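Local coordinates for CBS domain-containing protein (Agrobacterium tumefaciens, PDB 3FHM) that binds nucleotides, holding AMP and NADH in its paired CBS domains, although its cellular function is unknown, at residues A[42-46]-A[47-51]. Residues are numbered along the deposited sequence; the frame is centred on the assembly and turned at random.
Sequences PDVSI and GEAAG
Glu48 folds its carboxylate back over Ser45, the N-cap of helix 46-56, and takes up a backbone N-H at the point where the chain enters the helix. The bond from Ser45 N to Glu48 OE1 is 2.8 Å long and nearly straight (165°); it reaches the oxygen from the anti side, slightly out of the carboxylate plane. With Glu48 CG beside its own backbone N and the chain extended beyond it (chi2 173°), the acid is directed back toward the cap. This is the glutamate half of a capping box, a worked example of how the third helical residue can secure the N-cap. Ser45 OG lies alongside the Glu48 chain and makes a weak hydrogen bond to the carbonyl of Leu91. A hydrophobic staple accompanies the box: Val44, just before the cap, lays CG1 4.2 Å from CB of Ala49. The backbone then closes the first helical turn, as Ala49 N donates to Ser45 O at 2.9 Å, while Glu48 N bonds only weakly to that same oxygen. Next, Ala50 N reaches Ile46 O at 3.0 Å. The side chain of Ile46 leaves the backbone away from this turn and is buried against Phe74, Leu79 and Ala82, and Ala50 also packs on Val83 of the second subunit. The cap marks the start of helix 46-56, with the Ile46 side chain about 12 Å from bound AMP. A carboxylate placed at the positive end of the helix dipole, and accepting a backbone N-H, would be expected to favour its ionised form.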
loop_
_atom_site.group_PDB
_atom_site.type_symbol
_atom_site.label_atom_id
_atom_site.label_comp_id
_atom_site.label_asym_id
_atom_site.label_seq_id
_atom_site.Cartn_x
_atom_site.Cartn_y
_atom_site.Cartn_z
ATOM N N PRO A 42 9.375 -6.554 19.093
ATOM C CA PRO A 42 9.949 -7.485 18.091
ATOM C C PRO A 42 9.502 -8.923 18.221
ATOM O O PRO A 42 9.763 -9.722 17.301
ATOM C CB PRO A 42 11.473 -7.430 18.343
ATOM C CG PRO A 42 11.678 -6.663 19.646
ATOM C CD PRO A 42 10.307 -6.293 20.215
ATOM N N ASP A 43 8.871 -9.253 19.359
ATOM C CA ASP A 43 8.566 -10.637 19.705
ATOM C C ASP A 43 7.117 -11.024 19.468
ATOM O O ASP A 43 6.798 -12.223 19.413
ATOM C CB ASP A 43 9.051 -10.908 21.101
ATOM C CG ASP A 43 10.592 -10.880 21.188
ATOM O OD1 ASP A 43 11.273 -10.753 20.131
ATOM O OD2 ASP A 43 11.117 -10.996 22.317
ATOM N N VAL A 44 6.265 -10.003 19.300
ATOM C CA VAL A 44 4.988 -10.121 18.614
ATOM C C VAL A 44 5.130 -11.000 17.347
ATOM O O VAL A 44 6.112 -10.894 16.571
ATOM C CB VAL A 44 4.403 -8.664 18.291
ATOM C CG1 VAL A 44 3.839 -8.488 16.850
ATOM C CG2 VAL A 44 3.370 -8.238 19.325
ATOM N N SER A 45 4.162 -11.880 17.135
ATOM C CA SER A 45 4.112 -12.665 15.892
ATOM C C SER A 45 3.467 -11.901 14.684
ATOM O O SER A 45 2.707 -10.907 14.837
ATOM C CB SER A 45 3.394 -14.000 16.098
ATOM O OG SER A 45 1.983 -13.784 16.073
ATOM N N ILE A 46 3.804 -12.396 13.489
ATOM C CA ILE A 46 3.328 -11.864 12.214
ATOM C C ILE A 46 1.834 -11.736 12.211
ATOM O O ILE A 46 1.283 -10.696 11.791
ATOM C CB ILE A 46 3.756 -12.780 11.047
ATOM C CG1 ILE A 46 5.297 -12.783 10.915
ATOM C CG2 ILE A 46 3.138 -12.357 9.784
ATOM C CD1 ILE A 46 5.822 -13.122 9.539
ATOM N N GLY A 47 1.172 -12.773 12.724
ATOM C CA GLY A 47 -0.297 -12.782 12.774
ATOM C C GLY A 47 -0.905 -11.687 13.630
ATOM O O GLY A 47 -2.008 -11.221 13.340
ATOM N N GLU A 48 -0.189 -11.300 14.685
ATOM C CA GLU A 48 -0.634 -10.240 15.576
ATOM C C GLU A 48 -0.278 -8.844 15.054
ATOM O O GLU A 48 -1.030 -7.896 15.289
ATOM C CB GLU A 48 -0.087 -10.432 17.001
ATOM C CG GLU A 48 0.039 -11.893 17.420
ATOM C CD GLU A 48 0.742 -12.091 18.768
ATOM O OE1 GLU A 48 1.960 -11.903 18.841
ATOM O OE2 GLU A 48 0.082 -12.456 19.753
ATOM N N ALA A 49 0.868 -8.706 14.382
ATOM C CA ALA A 49 1.187 -7.479 13.663
ATOM C C ALA A 49 0.087 -7.178 12.661
ATOM O O ALA A 49 -0.417 -6.039 12.603
ATOM C CB ALA A 49 2.401 -7.619 12.964
ATOM N N ALA A 50 -0.344 -8.175 11.898
ATOM C CA ALA A 50 -1.468 -7.963 11.007
ATOM C C ALA A 50 -2.709 -7.489 11.763
ATOM O O ALA A 50 -3.399 -6.639 11.264
ATOM C CB ALA A 50 -1.776 -9.201 10.211
ATOM N N GLY A 51 -3.007 -8.008 12.951
ATOM C CA GLY A 51 -4.201 -7.600 13.676
ATOM C C GLY A 51 -4.104 -6.134 14.079
ATOM O O GLY A 51 -5.111 -5.417 14.083
#